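Local coordinates for protein minor pilin subunit PapF (Escherichia coli, PDB 2W07) that serves as a minor subunit of fimbriae, the surface filaments that probably enable the bacterium to colonize the epithelium of particular host organs, at residues G68-V73 against V123-G128; F81-Y86 against F137-S142; S116-T121 against A141-I146. The protein carries 1 engineered substitution. One frame throughout, in Å; residues are numbered along the deposited sequence.

Interactions 2 and 3 are buried contacts between the sheet that contains strands 81-87 and 116-126 and the facing strand 138-147; their segments overlap at Ala141 and Ser142, and their centres lie about 14 Å apart. Interaction 1 is partly buried and lies on the other face of the first sheet, where a loop and the start of strand 73-75 reach Phe125 across strand 81-87. All three contacts work through side-chain packing, but the means differ with place: a valine and a glutamine stem against one phenylalanine in interaction 1, a pair of phenylalanines with an isoleucine and a threonine in interaction 2, and a methionine methyl against the edge of one phenylalanine and the face of another in interaction 3.

Interaction 1. Residues G68-V73 against V123-G128; sequences GGQNNV and VPFRNG
Gln70 is the first residue of the segment 68-73 to reach Phe125. Its CG stands 4.4 Å from Phe125 CE2, approaching the ring obliquely, so the aliphatic stem rather than the amide makes the contact. This is a loose meeting at an exposed position. The chain then turns away: Asn71 pairs through its backbone with Leu97, and Asn72 bonds to Leu85 both through its backbone and through ND2, which meets Leu85 O. These bonds bring the loop into line with strand 81-87 just before Val73.

Val73 makes the closer approach. CG1 lies anti to the backbone N (chi1 -178°), which carries this methyl to within 4.0 Å of Phe125 CD2. The same methyl is 4.3 Å from Gly82 CA, evidence that it passes over the intervening strand at a residue without a side chain. Phe125 reaches back from its own side with CG likewise anti to the backbone N (chi1 177°), and the two side chains cross at about a right angle. The backbones themselves remain well apart, with Val73 CA and Phe125 CA separated by 7.9 Å. On the ring, the backbone Asn127 N lies 4.1 Å above the plane, offset toward the rim. Only 137 Å² is buried in all.

This is packing between next-but-one strands, across Gly82, on the outer face of an antiparallel sheet of the pilin's immunoglobulin-like fold. Strand 81-87 runs between 73-75 and 116-126; Phe125 pairs with Gly82 and Val123 with Ala84 through the backbone, Val73 packs on Ala84, and the loop residue Asp36 touches Phe125.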
loop_
_atom_site.group_PDB
_atom_site.type_symbol
_atom_site.label_atom_id
_atom_site.label_comp_id
_atom_site.label_asym_id
_atom_site.label_seq_id
_atom_site.Cartn_x
_atom_site.Cartn_y
_atom_site.Cartn_z
ATOM N N GLY B 68 -16.889 21.987 -5.010
ATOM C CA GLY B 68 -16.751 22.077 -6.450
ATOM C C GLY B 68 -16.624 20.734 -7.145
ATOM O O GLY B 68 -16.733 19.678 -6.520
ATOM N N GLY B 69 -16.374 20.778 -8.449
ATOM C CA GLY B 69 -16.258 19.552 -9.211
ATOM C C GLY B 69 -14.849 19.069 -9.479
ATOM O O GLY B 69 -14.677 18.106 -10.214
ATOM N N GLN B 70 -13.842 19.722 -8.903
ATOM C CA GLN B 70 -12.461 19.296 -9.125
ATOM C C GLN B 70 -12.185 18.031 -8.310
ATOM O O GLN B 70 -12.688 17.881 -7.196
ATOM C CB GLN B 70 -11.483 20.413 -8.739
ATOM C CG GLN B 70 -11.666 21.695 -9.549
ATOM C CD GLN B 70 -12.934 22.452 -9.183
ATOM O OE1 GLN B 70 -13.521 23.152 -10.014
ATOM N NE2 GLN B 70 -13.357 22.325 -7.929
ATOM N N ASN B 71 -11.390 17.123 -8.865
ATOM C CA ASN B 71 -11.092 15.865 -8.186
ATOM C C ASN B 71 -9.610 15.654 -7.911
ATOM O O ASN B 71 -9.167 14.519 -7.709
ATOM C CB ASN B 71 -11.617 14.701 -9.022
ATOM C CG ASN B 71 -10.934 14.607 -10.373
ATOM O OD1 ASN B 71 -10.494 15.619 -10.928
ATOM N ND2 ASN B 71 -10.853 13.396 -10.917
ATOM N N ASN B 72 -8.844 16.738 -7.885
ATOM C CA ASN B 72 -7.411 16.630 -7.648
ATOM C C ASN B 72 -6.907 17.848 -6.897
ATOM O O ASN B 72 -5.733 18.218 -7.008
ATOM C CB ASN B 72 -6.681 16.523 -8.985
ATOM C CG ASN B 72 -6.779 17.799 -9.802
ATOM O OD1 ASN B 72 -7.860 18.374 -9.948
ATOM N ND2 ASN B 72 -5.652 18.245 -10.344
ATOM N N VAL B 73 -7.797 18.466 -6.128
ATOM C CA VAL B 73 -7.444 19.664 -5.387
ATOM C C VAL B 73 -7.648 19.533 -3.890
ATOM O O VAL B 73 -8.730 19.177 -3.424
ATOM C CB VAL B 73 -8.251 20.880 -5.897
ATOM C CG1 VAL B 73 -7.833 22.134 -5.152
ATOM C CG2 VAL B 73 -8.030 21.054 -7.393
ATOM N N VAL B 123 0.353 22.575 -7.782
ATOM C CA VAL B 123 0.228 23.961 -8.203
ATOM C C VAL B 123 -0.930 24.657 -7.491
ATOM O O VAL B 123 -2.047 24.140 -7.446
ATOM C CB VAL B 123 0.036 24.053 -9.738
ATOM C CG1 VAL B 123 -1.045 23.096 -10.182
ATOM C CG2 VAL B 123 -0.312 25.483 -10.140
ATOM N N PRO B 124 -0.670 25.845 -6.919
ATOM C CA PRO B 124 -1.698 26.607 -6.209
ATOM C C PRO B 124 -2.934 26.846 -7.067
ATOM O O PRO B 124 -2.839 26.996 -8.285
ATOM C CB PRO B 124 -0.966 27.892 -5.812
ATOM C CG PRO B 124 0.104 28.018 -6.848
ATOM C CD PRO B 124 0.592 26.602 -6.973
ATOM N N PHE B 125 -4.094 26.868 -6.419
ATOM C CA PHE B 125 -5.359 27.046 -7.115
ATOM C C PHE B 125 -6.407 27.783 -6.276
ATOM O O PHE B 125 -6.735 27.360 -5.168
ATOM C CB PHE B 125 -5.905 25.673 -7.511
ATOM C CG PHE B 125 -7.254 25.715 -8.170
ATOM C CD1 PHE B 125 -7.397 26.185 -9.469
ATOM C CD2 PHE B 125 -8.386 25.282 -7.489
ATOM C CE1 PHE B 125 -8.647 26.224 -10.083
ATOM C CE2 PHE B 125 -9.642 25.315 -8.092
ATOM C CZ PHE B 125 -9.772 25.787 -9.391
ATOM N N ARG B 126 -6.928 28.890 -6.795
ATOM C CA ARG B 126 -7.966 29.611 -6.069
ATOM C C ARG B 126 -9.252 29.550 -6.877
ATOM O O ARG B 126 -9.301 29.973 -8.029
ATOM C CB ARG B 126 -7.544 31.057 -5.757
ATOM C CG ARG B 126 -7.022 31.885 -6.903
ATOM C CD ARG B 126 -6.441 33.193 -6.355
ATOM N NE ARG B 126 -5.940 34.071 -7.411
ATOM C CZ ARG B 126 -6.679 34.962 -8.063
ATOM N NH1 ARG B 126 -7.963 35.110 -7.767
ATOM N NH2 ARG B 126 -6.133 35.698 -9.023
ATOM N N ASN B 127 -10.284 28.984 -6.258
ATOM C CA ASN B 127 -11.580 28.792 -6.893
ATOM C C ASN B 127 -12.545 29.946 -6.686
ATOM O O ASN B 127 -13.756 29.779 -6.836
ATOM C CB ASN B 127 -12.218 27.517 -6.360
ATOM C CG ASN B 127 -12.588 27.630 -4.893
ATOM O OD1 ASN B 127 -12.095 28.515 -4.190
ATOM N ND2 ASN B 127 -13.451 26.736 -4.422
ATOM N N GLY B 128 -12.016 31.112 -6.335
ATOM C CA GLY B 128 -12.872 32.261 -6.135
ATOM C C GLY B 128 -12.148 33.584 -6.295
ATOM O O GLY B 128 -10.946 33.690 -6.034
#

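Interaction 2. Residues F81-Y86 against F137-S142; sequences FGIALY and FRTTAS
Thr139 OG1 is hydrogen-bonded to Ala75 O of strand 73-75, which satisfies this buried hydroxyl and leaves the methyl for Ile83: Thr139 CG2 lies 3.9 Å from Ile83 CG1. With OG1 anti to the backbone N (chi1 178°), CG2 takes the place between N and the carbonyl carbon.

The neighbouring aromatic pair is more intimate. Phe81 CE2 sits 3.3 Å above the plane of the Phe137 ring, offset toward its rim, with Phe137 CG and CD2 both 3.4 Å away from it. Ring centroids are 4.8 Å apart and the planes meet at 56°, an oblique pairing. Ile83 CD1 joins the same ring, 3.6 Å from Phe137 CE1.

Phe81 and Phe137 also meet the rings of His34 and Phe27, respectively, extending the aromatic cluster. Outside it, residues 138-142 pair in parallel with a strand of another protein chain, consistent with the donor-strand complementation by a chaperone known for pilins.

All four touching residues are buried, and carbon meets carbon throughout; attraction across the 203 Å² contact thus rests on dispersion and the exclusion of water, with the threonine's polarity directed to Ala75.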
loop_
_atom_site.group_PDB
_atom_site.type_symbol
_atom_site.label_atom_id
_atom_site.label_comp_id
_atom_site.label_asym_id
_atom_site.label_seq_id
_atom_site.Cartn_x
_atom_site.Cartn_y
_atom_site.Cartn_z
ATOM N N PHE B 81 -8.852 28.719 -1.390
ATOM C CA PHE B 81 -7.487 28.512 -1.851
ATOM C C PHE B 81 -7.062 27.061 -1.630
ATOM O O PHE B 81 -7.189 26.527 -0.527
ATOM C CB PHE B 81 -6.535 29.439 -1.107
ATOM C CG PHE B 81 -5.107 29.299 -1.539
ATOM C CD1 PHE B 81 -4.664 29.891 -2.712
ATOM C CD2 PHE B 81 -4.215 28.541 -0.792
ATOM C CE1 PHE B 81 -3.352 29.727 -3.136
ATOM C CE2 PHE B 81 -2.904 28.372 -1.209
ATOM C CZ PHE B 81 -2.473 28.966 -2.384
ATOM N N GLY B 82 -6.554 26.422 -2.675
ATOM C CA GLY B 82 -6.134 25.041 -2.539
ATOM C C GLY B 82 -4.911 24.691 -3.356
ATOM O O GLY B 82 -4.348 25.533 -4.060
ATOM N N ILE B 83 -4.492 23.436 -3.252
ATOM C CA ILE B 83 -3.335 22.948 -3.989
ATOM C C ILE B 83 -3.791 21.825 -4.907
ATOM O O ILE B 83 -4.299 20.809 -4.440
ATOM C CB ILE B 83 -2.249 22.402 -3.038
ATOM C CG1 ILE B 83 -1.833 23.484 -2.038
ATOM C CG2 ILE B 83 -1.045 21.921 -3.840
ATOM C CD1 ILE B 83 -1.186 24.699 -2.669
ATOM N N ALA B 84 -3.623 22.021 -6.212
ATOM C CA ALA B 84 -4.010 21.020 -7.205
ATOM C C ALA B 84 -2.838 20.071 -7.444
ATOM O O ALA B 84 -1.686 20.495 -7.437
ATOM C CB ALA B 84 -4.412 21.703 -8.515
ATOM N N LEU B 85 -3.130 18.790 -7.664
ATOM C CA LEU B 85 -2.078 17.797 -7.881
ATOM C C LEU B 85 -2.126 17.142 -9.261
ATOM O O LEU B 85 -3.204 16.881 -9.801
ATOM C CB LEU B 85 -2.155 16.696 -6.815
ATOM C CG LEU B 85 -2.128 17.065 -5.330
ATOM C CD1 LEU B 85 -2.151 15.791 -4.496
ATOM C CD2 LEU B 85 -0.891 17.879 -5.015
ATOM N N TYR B 86 -0.947 16.872 -9.816
ATOM C CA TYR B 86 -0.825 16.233 -11.121
ATOM C C TYR B 86 0.253 15.150 -11.077
ATOM O O TYR B 86 1.251 15.286 -10.372
ATOM C CB TYR B 86 -0.464 17.262 -12.198
ATOM C CG TYR B 86 -1.492 18.356 -12.383
ATOM C CD1 TYR B 86 -1.561 19.430 -11.496
ATOM C CD2 TYR B 86 -2.413 18.305 -13.432
ATOM C CE1 TYR B 86 -2.520 20.424 -11.644
ATOM C CE2 TYR B 86 -3.380 19.298 -13.591
ATOM C CZ TYR B 86 -3.426 20.354 -12.691
ATOM O OH TYR B 86 -4.376 21.338 -12.831
ATOM N N PHE B 137 -0.163 29.808 4.062
ATOM C CA PHE B 137 -1.027 28.644 3.921
ATOM C C PHE B 137 -0.240 27.360 4.111
ATOM O O PHE B 137 0.966 27.315 3.881
ATOM C CB PHE B 137 -1.691 28.628 2.537
ATOM C CG PHE B 137 -0.790 28.137 1.434
ATOM C CD1 PHE B 137 -0.568 26.773 1.252
ATOM C CD2 PHE B 137 -0.141 29.035 0.596
ATOM C CE1 PHE B 137 0.290 26.313 0.253
ATOM C CE2 PHE B 137 0.717 28.584 -0.407
ATOM C CZ PHE B 137 0.933 27.220 -0.577
ATOM N N ARG B 138 -0.942 26.318 4.528
ATOM C CA ARG B 138 -0.348 25.010 4.730
ATOM C C ARG B 138 -1.447 23.962 4.658
ATOM O O ARG B 138 -2.586 24.212 5.054
ATOM C CB ARG B 138 0.384 24.944 6.078
ATOM C CG ARG B 138 -0.292 25.683 7.219
ATOM C CD ARG B 138 0.625 25.756 8.438
ATOM N NE ARG B 138 1.962 26.234 8.086
ATOM C CZ ARG B 138 2.935 26.469 8.962
ATOM N NH1 ARG B 138 2.730 26.275 10.258
ATOM N NH2 ARG B 138 4.117 26.901 8.543
ATOM N N THR B 139 -1.105 22.796 4.130
ATOM C CA THR B 139 -2.067 21.716 4.000
ATOM C C THR B 139 -1.335 20.388 4.083
ATOM O O THR B 139 -0.104 20.343 3.989
ATOM C CB THR B 139 -2.826 21.824 2.663
ATOM O OG1 THR B 139 -3.738 20.727 2.537
ATOM C CG2 THR B 139 -1.856 21.824 1.501
ATOM N N THR B 140 -2.089 19.312 4.273
ATOM C CA THR B 140 -1.496 17.985 4.384
ATOM C C THR B 140 -2.282 16.940 3.600
ATOM O O THR B 140 -3.518 16.930 3.606
ATOM C CB THR B 140 -1.430 17.519 5.852
ATOM O OG1 THR B 140 -1.066 18.620 6.695
ATOM C CG2 THR B 140 -0.386 16.428 6.006
ATOM N N ALA B 141 -1.549 16.066 2.925
ATOM C CA ALA B 141 -2.142 14.994 2.142
ATOM C C ALA B 141 -1.512 13.677 2.590
ATOM O O ALA B 141 -0.360 13.648 3.023
ATOM C CB ALA B 141 -1.875 15.220 0.654
ATOM N N SER B 142 -2.272 12.593 2.497
ATOM C CA SER B 142 -1.751 11.291 2.880
ATOM C C SER B 142 -1.336 10.557 1.617
ATOM O O SER B 142 -2.042 10.582 0.617
ATOM C CB SER B 142 -2.811 10.478 3.621
ATOM O OG SER B 142 -3.280 11.176 4.758
#

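Interaction 3. Residues S116-T121 against A141-I146; sequences STFTFT and ASMSMI
A Met-aromatic contact in the interior between the two sheets joins Met143 to Phe118, and Phe120 flanks the same methionine. The touching is done by the terminal methyl. Met143 CE lies at the edge of the Phe118 ring, near its plane, 3.6 Å from Phe118 CE2 and 4.0 Å from Phe118 CD2. Toward Phe120 the same carbon comes over a face, 4.2 Å above the ring plane and offset toward the rim. One methyl thus meets one ring edge-on and another from above. The sulfur is less intimate: Met143 SD is 5.5 Å from the Phe118 centroid, 63° off the ring normal, an oblique approach.

The reach is long, since Phe118 CA and Met143 CA are 11.1 Å apart, and both side chains share the gap. Phe118 extends with CG anti to its backbone N, while Met143 runs out extended through chi1 and chi2 and then bends at chi3 (-84°), bringing CE beside the rings.

Phe118 and Phe120 occupy alternate positions on strand 116-126 and point to the interior. The threonines that alternate with them bond elsewhere; Thr119 OG1, for example, is hydrogen-bonded to Thr45 OG1. Ile59 of strand 57-62 touches both Phe118 and Met143, while Leu95 packs on Phe120.

Residues 141-146 also pair in parallel with a strand of another protein chain, and an apolar side chain of that chain packs on Met143. Two facing sheets with an interior completed by a foreign strand are characteristic of the incomplete immunoglobulin-like fold of pilins, whose missing final strand is supplied by a chaperone or by another subunit.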
loop_
_atom_site.group_PDB
_atom_site.type_symbol
_atom_site.label_atom_id
_atom_site.label_comp_id
_atom_site.label_asym_id
_atom_site.label_seq_id
_atom_site.Cartn_x
_atom_site.Cartn_y
_atom_site.Cartn_z
ATOM N N SER B 116 13.001 2.612 -7.850
ATOM C CA SER B 116 12.048 3.377 -8.650
ATOM C C SER B 116 11.698 4.699 -7.979
ATOM O O SER B 116 11.988 4.905 -6.802
ATOM C CB SER B 116 10.768 2.565 -8.882
ATOM O OG SER B 116 10.135 2.233 -7.658
ATOM N N THR B 117 11.067 5.590 -8.735
ATOM C CA THR B 117 10.687 6.894 -8.213
ATOM C C THR B 117 9.240 7.251 -8.528
ATOM O O THR B 117 8.591 6.612 -9.353
ATOM C CB THR B 117 11.587 8.002 -8.793
ATOM O OG1 THR B 117 11.214 9.264 -8.227
ATOM C CG2 THR B 117 11.438 8.071 -10.307
ATOM N N PHE B 118 8.743 8.279 -7.853
ATOM C CA PHE B 118 7.389 8.764 -8.057
ATOM C C PHE B 118 7.465 10.285 -8.084
ATOM O O PHE B 118 7.933 10.915 -7.131
ATOM C CB PHE B 118 6.460 8.312 -6.928
ATOM C CG PHE B 118 5.030 8.747 -7.109
ATOM C CD1 PHE B 118 4.271 8.269 -8.174
ATOM C CD2 PHE B 118 4.443 9.643 -6.218
ATOM C CE1 PHE B 118 2.947 8.673 -8.351
ATOM C CE2 PHE B 118 3.114 10.055 -6.386
ATOM C CZ PHE B 118 2.366 9.569 -7.456
ATOM N N THR B 119 7.013 10.863 -9.188
ATOM C CA THR B 119 7.034 12.306 -9.368
ATOM C C THR B 119 5.613 12.847 -9.435
ATOM O O THR B 119 4.756 12.274 -10.105
ATOM C CB THR B 119 7.769 12.680 -10.682
ATOM O OG1 THR B 119 9.134 12.253 -10.606
ATOM C CG2 THR B 119 7.722 14.182 -10.918
ATOM N N PHE B 120 5.360 13.938 -8.724
ATOM C CA PHE B 120 4.043 14.560 -8.750
ATOM C C PHE B 120 4.200 16.067 -8.716
ATOM O O PHE B 120 5.129 16.594 -8.103
ATOM C CB PHE B 120 3.171 14.070 -7.583
ATOM C CG PHE B 120 3.638 14.513 -6.225
ATOM C CD1 PHE B 120 2.985 15.543 -5.555
ATOM C CD2 PHE B 120 4.706 13.878 -5.597
ATOM C CE1 PHE B 120 3.384 15.935 -4.275
ATOM C CE2 PHE B 120 5.116 14.259 -4.319
ATOM C CZ PHE B 120 4.451 15.291 -3.656
ATOM N N THR B 121 3.301 16.757 -9.405
ATOM C CA THR B 121 3.347 18.205 -9.468
ATOM C C THR B 121 2.193 18.852 -8.708
ATOM O O THR B 121 1.035 18.447 -8.837
ATOM C CB THR B 121 3.330 18.678 -10.925
ATOM O OG1 THR B 121 4.527 18.233 -11.571
ATOM C CG2 THR B 121 3.251 20.194 -10.999
ATOM N N ALA B 141 -1.549 16.066 2.925
ATOM C CA ALA B 141 -2.142 14.994 2.142
ATOM C C ALA B 141 -1.512 13.677 2.590
ATOM O O ALA B 141 -0.360 13.648 3.023
ATOM C CB ALA B 141 -1.875 15.220 0.654
ATOM N N SER B 142 -2.272 12.593 2.497
ATOM C CA SER B 142 -1.751 11.291 2.880
ATOM C C SER B 142 -1.336 10.557 1.617
ATOM O O SER B 142 -2.042 10.582 0.617
ATOM C CB SER B 142 -2.811 10.478 3.621
ATOM O OG SER B 142 -3.280 11.176 4.758
ATOM N N MET B 143 -0.173 9.926 1.661
ATOM C CA MET B 143 0.311 9.168 0.525
ATOM C C MET B 143 0.480 7.735 1.012
ATOM O O MET B 143 1.414 7.430 1.758
ATOM C CB MET B 143 1.638 9.742 0.030
ATOM C CG MET B 143 2.230 9.006 -1.146
ATOM S SD MET B 143 3.638 9.891 -1.834
ATOM C CE MET B 143 2.777 11.055 -2.925
ATOM N N SER B 144 -0.441 6.867 0.596
ATOM C CA SER B 144 -0.426 5.467 1.004
ATOM C C SER B 144 0.273 4.517 0.052
ATOM O O SER B 144 -0.018 4.480 -1.147
ATOM C CB SER B 144 -1.855 4.958 1.219
ATOM O OG SER B 144 -2.511 5.685 2.237
ATOM N N MET B 145 1.200 3.746 0.603
ATOM C CA MET B 145 1.917 2.741 -0.163
ATOM C C MET B 145 1.134 1.469 0.156
ATOM O O MET B 145 1.166 0.969 1.281
ATOM C CB MET B 145 3.368 2.622 0.322
ATOM C CG MET B 145 4.388 3.378 -0.531
ATOM S SD MET B 145 3.926 5.076 -0.938
ATOM C CE MET B 145 3.760 5.759 0.704
ATOM N N ILE B 146 0.413 0.971 -0.837
ATOM C CA ILE B 146 -0.412 -0.214 -0.670
ATOM C C ILE B 146 0.282 -1.420 -1.284
ATOM O O ILE B 146 0.382 -1.544 -2.503
ATOM C CB ILE B 146 -1.782 0.015 -1.327
ATOM C CG1 ILE B 146 -2.424 1.264 -0.698
ATOM C CG2 ILE B 146 -2.664 -1.231 -1.167
ATOM C CD1 ILE B 146 -3.539 1.885 -1.518
#